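Local coordinates for protein ricin B-related lectin (Polyporus squamosus, PDB 5MUA) that binds galactose through a beta-trefoil lectin domain and carries a calcium-binding papain-like protease domain that takes up the inhibitor E-64, at residues 43-48 with 184-189; 252-255 with 261-264. One frame throughout, in Å; residues are numbered along the deposited sequence.

Contact 1 of 2, residues 43-48 with 184-189; sequences DPLNNL and RDQISS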
loop_
_atom_site.group_PDB
_atom_site.type_symbol
_atom_site.label_atom_id
_atom_site.label_comp_id
_atom_site.label_asym_id
_atom_site.label_seq_id
_atom_site.Cartn_x
_atom_site.Cartn_y
_atom_site.Cartn_z
ATOM N N ASP B 43 -8.966 10.797 -23.323
ATOM C CA ASP B 43 -7.671 10.207 -22.931
ATOM C C ASP B 43 -7.783 8.743 -22.574
ATOM O O ASP B 43 -7.306 8.350 -21.479
ATOM C CB ASP B 43 -7.006 11.031 -21.805
ATOM C CG ASP B 43 -5.537 10.770 -21.671
ATOM O OD1 ASP B 43 -4.890 10.337 -22.690
ATOM O OD2 ASP B 43 -5.008 11.019 -20.554
ATOM N N PRO B 44 -8.414 7.934 -23.432
ATOM C CA PRO B 44 -8.635 6.504 -23.071
ATOM C C PRO B 44 -7.271 5.798 -22.992
ATOM O O PRO B 44 -6.358 6.103 -23.743
ATOM C CB PRO B 44 -9.483 5.958 -24.225
ATOM C CG PRO B 44 -9.098 6.827 -25.324
ATOM C CD PRO B 44 -8.867 8.192 -24.811
ATOM N N LEU B 45 -7.139 4.882 -22.045
ATOM C CA LEU B 45 -5.838 4.330 -21.734
ATOM C C LEU B 45 -5.198 3.586 -22.950
ATOM O O LEU B 45 -4.006 3.422 -22.983
ATOM C CB LEU B 45 -5.945 3.372 -20.535
ATOM C CG LEU B 45 -6.439 3.938 -19.214
ATOM C CD1 LEU B 45 -6.520 2.858 -18.131
ATOM C CD2 LEU B 45 -5.394 4.949 -18.805
ATOM N N ASN B 46 -6.038 3.107 -23.881
ATOM C CA ASN B 46 -5.587 2.455 -25.091
ATOM C C ASN B 46 -4.961 3.391 -26.132
ATOM O O ASN B 46 -4.631 2.932 -27.245
ATOM C CB ASN B 46 -6.683 1.542 -25.675
ATOM C CG ASN B 46 -7.924 2.303 -26.034
ATOM O OD1 ASN B 46 -7.936 3.515 -26.179
ATOM N ND2 ASN B 46 -9.013 1.575 -26.135
ATOM N N ASN B 47 -4.772 4.654 -25.776
ATOM C CA ASN B 47 -3.920 5.560 -26.563
ATOM C C ASN B 47 -2.456 5.546 -26.162
ATOM O O ASN B 47 -1.651 6.337 -26.676
ATOM C CB ASN B 47 -4.494 6.967 -26.620
ATOM C CG ASN B 47 -4.386 7.695 -25.284
ATOM O OD1 ASN B 47 -3.676 7.200 -24.354
ATOM N ND2 ASN B 47 -5.080 8.865 -25.174
ATOM N N LEU B 48 -2.095 4.702 -25.202
ATOM C CA LEU B 48 -0.743 4.710 -24.676
ATOM C C LEU B 48 0.076 3.632 -25.315
ATOM O O LEU B 48 -0.315 2.480 -25.298
ATOM C CB LEU B 48 -0.760 4.505 -23.171
ATOM C CG LEU B 48 -1.534 5.605 -22.422
ATOM C CD1 LEU B 48 -1.840 5.160 -20.979
ATOM C CD2 LEU B 48 -0.752 6.938 -22.430
ATOM N N ARG B 184 -3.601 14.161 -13.695
ATOM C CA ARG B 184 -4.462 14.454 -12.553
ATOM C C ARG B 184 -5.805 13.810 -12.604
ATOM O O ARG B 184 -6.352 13.330 -11.594
ATOM C CB ARG B 184 -4.516 15.977 -12.288
ATOM C CG ARG B 184 -3.232 16.422 -11.630
ATOM C CD ARG B 184 -3.322 17.833 -11.086
ATOM N NE ARG B 184 -2.019 18.396 -10.721
ATOM C CZ ARG B 184 -1.865 19.534 -10.018
ATOM N NH1 ARG B 184 -2.930 20.205 -9.537
ATOM N NH2 ARG B 184 -0.649 20.009 -9.794
ATOM N N ASP B 185 -6.390 13.732 -13.778
ATOM C CA ASP B 185 -7.657 13.068 -13.885
ATOM C C ASP B 185 -7.556 11.653 -13.469
ATOM O O ASP B 185 -8.444 11.119 -12.789
ATOM C CB ASP B 185 -8.189 13.171 -15.316
ATOM C CG ASP B 185 -8.740 14.566 -15.653
ATOM O OD1 ASP B 185 -9.046 15.369 -14.783
ATOM O OD2 ASP B 185 -8.906 14.825 -16.862
ATOM N N GLN B 186 -6.458 11.003 -13.862
ATOM C CA GLN B 186 -6.299 9.613 -13.541
ATOM C C GLN B 186 -6.049 9.386 -12.033
ATOM O O GLN B 186 -6.696 8.512 -11.446
ATOM C CB GLN B 186 -5.156 9.016 -14.338
ATOM C CG GLN B 186 -5.509 8.852 -15.836
ATOM C CD GLN B 186 -4.273 8.720 -16.703
ATOM O OE1 GLN B 186 -3.153 8.991 -16.252
ATOM N NE2 GLN B 186 -4.464 8.370 -17.952
ATOM N N ILE B 187 -5.151 10.178 -11.455
ATOM C CA ILE B 187 -4.856 10.143 -10.029
ATOM C C ILE B 187 -6.121 10.368 -9.270
ATOM O O ILE B 187 -6.478 9.597 -8.376
ATOM C CB ILE B 187 -3.782 11.158 -9.640
ATOM C CG1 ILE B 187 -2.421 10.690 -10.237
ATOM C CG2 ILE B 187 -3.582 11.215 -8.143
ATOM C CD1 ILE B 187 -1.494 11.875 -10.401
ATOM N N SER B 188 -6.830 11.430 -9.592
ATOM C CA SER B 188 -8.080 11.666 -8.937
ATOM C C SER B 188 -9.136 10.574 -9.080
ATOM O O SER B 188 -9.866 10.314 -8.116
ATOM C CB SER B 188 -8.632 13.030 -9.336
ATOM O OG SER B 188 -7.809 14.006 -8.755
ATOM N N SER B 189 -9.239 9.920 -10.233
ATOM C CA SER B 189 -10.240 8.877 -10.420
ATOM C C SER B 189 -9.881 7.659 -9.533
ATOM O O SER B 189 -10.737 7.061 -8.933
ATOM C CB SER B 189 -10.447 8.498 -11.916
ATOM O OG SER B 189 -9.402 7.665 -12.366
HETATM O O HOH W 1 -2.863 9.255 -20.207
HETATM O O HOH W 2 -7.321 8.052 -18.771
#

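Contact 2 of 2, residues 252-255 with 261-264; sequences WFVE and TVTF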
loop_
_atom_site.group_PDB
_atom_site.type_symbol
_atom_site.label_atom_id
_atom_site.label_comp_id
_atom_site.label_asym_id
_atom_site.label_seq_id
_atom_site.Cartn_x
_atom_site.Cartn_y
_atom_site.Cartn_z
ATOM N N TRP B 252 3.231 11.885 -3.701
ATOM C CA TRP B 252 3.865 12.803 -4.600
ATOM C C TRP B 252 4.015 12.201 -5.985
ATOM O O TRP B 252 4.041 10.963 -6.155
ATOM C CB TRP B 252 5.191 13.270 -4.120
ATOM C CG TRP B 252 6.255 12.186 -3.951
ATOM C CD1 TRP B 252 6.484 11.437 -2.817
ATOM C CD2 TRP B 252 7.252 11.787 -4.899
ATOM N NE1 TRP B 252 7.560 10.572 -3.039
ATOM C CE2 TRP B 252 8.060 10.805 -4.292
ATOM C CE3 TRP B 252 7.532 12.162 -6.225
ATOM C CZ2 TRP B 252 9.065 10.155 -4.972
ATOM C CZ3 TRP B 252 8.575 11.549 -6.871
ATOM C CH2 TRP B 252 9.340 10.577 -6.247
ATOM N N PHE B 253 4.174 13.104 -6.937
ATOM C CA PHE B 253 4.144 12.779 -8.333
ATOM C C PHE B 253 5.028 13.774 -9.088
ATOM O O PHE B 253 5.476 14.827 -8.541
ATOM C CB PHE B 253 2.698 12.954 -8.860
ATOM C CG PHE B 253 1.699 12.010 -8.242
ATOM C CD1 PHE B 253 1.604 10.692 -8.687
ATOM C CD2 PHE B 253 0.864 12.424 -7.255
ATOM C CE1 PHE B 253 0.742 9.780 -8.061
ATOM C CE2 PHE B 253 -0.041 11.547 -6.655
ATOM C CZ PHE B 253 -0.106 10.229 -7.068
ATOM N N VAL B 254 5.219 13.473 -10.368
ATOM C CA VAL B 254 5.756 14.492 -11.290
ATOM C C VAL B 254 4.695 14.776 -12.276
ATOM O O VAL B 254 3.767 14.017 -12.464
ATOM C CB VAL B 254 7.131 14.152 -11.931
ATOM C CG1 VAL B 254 8.166 13.819 -10.886
ATOM C CG2 VAL B 254 7.062 13.001 -12.895
ATOM N N GLU B 255 4.810 15.943 -12.905
ATOM C CA GLU B 255 3.760 16.487 -13.735
ATOM C C GLU B 255 4.054 16.101 -15.176
ATOM O O GLU B 255 5.173 16.218 -15.627
ATOM C CB GLU B 255 3.784 18.046 -13.653
ATOM C CG GLU B 255 3.275 18.644 -12.339
ATOM C CD GLU B 255 1.792 18.451 -12.204
ATOM O OE1 GLU B 255 1.065 18.497 -13.211
ATOM O OE2 GLU B 255 1.332 18.293 -11.103
ATOM N N THR B 261 8.925 18.977 -12.184
ATOM C CA THR B 261 8.135 19.536 -11.086
ATOM C C THR B 261 7.636 18.360 -10.216
ATOM O O THR B 261 6.892 17.521 -10.735
ATOM C CB THR B 261 6.893 20.286 -11.630
ATOM O OG1 THR B 261 7.335 21.318 -12.524
ATOM C CG2 THR B 261 6.015 20.915 -10.525
ATOM N N VAL B 262 7.982 18.355 -8.928
ATOM C CA VAL B 262 7.379 17.443 -7.954
ATOM C C VAL B 262 6.108 18.078 -7.360
ATOM O O VAL B 262 6.147 19.183 -6.839
ATOM C CB VAL B 262 8.402 17.011 -6.903
ATOM C CG1 VAL B 262 7.712 16.074 -5.947
ATOM C CG2 VAL B 262 9.636 16.345 -7.568
ATOM N N THR B 263 4.984 17.396 -7.465
ATOM C CA THR B 263 3.718 17.877 -6.956
ATOM C C THR B 263 3.333 16.941 -5.797
ATOM O O THR B 263 3.644 15.771 -5.839
ATOM C CB THR B 263 2.660 17.835 -8.032
ATOM O OG1 THR B 263 3.060 18.754 -9.052
ATOM C CG2 THR B 263 1.332 18.390 -7.529
ATOM N N PHE B 264 2.654 17.488 -4.788
ATOM C CA PHE B 264 2.287 16.714 -3.603
ATOM C C PHE B 264 0.790 16.518 -3.586
ATOM O O PHE B 264 -0.029 17.295 -4.159
ATOM C CB PHE B 264 2.880 17.357 -2.362
ATOM C CG PHE B 264 4.313 17.636 -2.486
ATOM C CD1 PHE B 264 5.259 16.660 -2.182
ATOM C CD2 PHE B 264 4.755 18.856 -2.999
ATOM C CE1 PHE B 264 6.611 16.909 -2.322
ATOM C CE2 PHE B 264 6.117 19.107 -3.195
ATOM C CZ PHE B 264 7.052 18.143 -2.852
#

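Contact 1 of 2, residues 43-48 with 184-189
Gln186, near the start of helix 184-194, reaches across to Asp43 and Leu45 with its carboxamide. CB leaves the helix pointing at the 43-48 loop, and CG stands anti to the carbonyl carbon (chi1 -72°). Beyond CG the extended chain carries the amide out to the loop. OE1 turns back to its own helix end and accepts from the backbone N of Thr183, which fixes the rotation of the amide and leaves NE2 facing the loop. The contact joins the ricin-type beta-trefoil lectin, whose 45-47 turn is a short 3-10 segment, to the protease-like C-terminal domain. At the tip NE2 has the methyl CD2 of Leu45 at 3.6 Å. Asp43 OD2 lies 3.8 Å from Gln186 NE2, with no direct hydrogen bond between them, carboxylate and amide planes being 17° apart. Two waters carry the polar link instead: NE2 donates to one at 2.9 Å, which in turn donates to OD2, and to another at 3.0 Å, which donates to Asp43 O. The other carboxylate oxygen is tied down too: Asn47 ND2 donates to the anti lone pair of Asp43 OD1 at 2.9 Å, nearly straight (177°), and Tyr10 OH bonds the same oxygen.

Contact 2 of 2, residues 252-255 with 261-264
Phe253 and Thr263 are joined by a pair of backbone hydrogen bonds in the antiparallel beta hairpin formed by strands 246-255 and 261-266 of the papain-like domain. Phe253 N donates to Thr263 O at 2.9 Å, in the carbonyl plane, and Thr263 N returns a bond to Phe253 O at 2.8 Å, the donor tilted from the carbonyl plane of Phe253. The flanking pairs, Trp252 with Phe264 and Val254 with Val262, are non-hydrogen-bonded. Near the turn, pairing fades to a weak, bent bond from Glu255 N to Thr261 O, 3.4 Å long. The short strand segments diverge from strict antiparallel, their directions lying 139° apart.

Trp252, Val254, Val262 and Phe264 share one face of the sheet. The indole CE3 meets Val262 CG1 at 3.9 Å, the methyl approaching obliquely; CG1 is placed there by lying anti to the backbone N of Val262 (chi1 -180°). Trp252 CB likewise packs on Phe264 CD1. Helix 153-162 backs this face: Val156 and Leu160 touch the indole, and Thr159 touches both valines. The Trp252 side chain is about 9 Å from that of Ser175, a calcium ligand.

The other face carries Phe253 and Thr263, and helix 184-194 packs against it, Ile187 meeting the Phe253 ring. Here the Glu255 side chain bends at chi2 (-70°) and crosses that of Thr263 at about a right angle, while Glu255 CG passes 4.0 Å from Thr261 CG2. Glu255 OE2 is held by a salt bridge to Arg184 NH2, which would favour a charged carboxylate. Thr263 OG1 donates to the anti lone pair of this same OE2 at 2.7 Å.

Overall arrangement
Contact 1 is a partly buried interdomain link, whereas contact 2 is buried strand pairing within the protease-like domain. Their chemistry follows: 106 Å² buried and two bridging waters at 43-48 with 184-189, with no direct hydrogen bond across, against 374 Å² and direct backbone bonds at 252-255 with 261-264. Helix 184-194 connects them, although their centres lie 16 Å apart. While Gln186 faces the trefoil, Arg184 and Ile187 of the same helix turn to the hairpin, where Arg184 NH2 also packs on Thr263 CG2 at 3.4 Å. The helix is thus flanked by the lectin loop and the sheet.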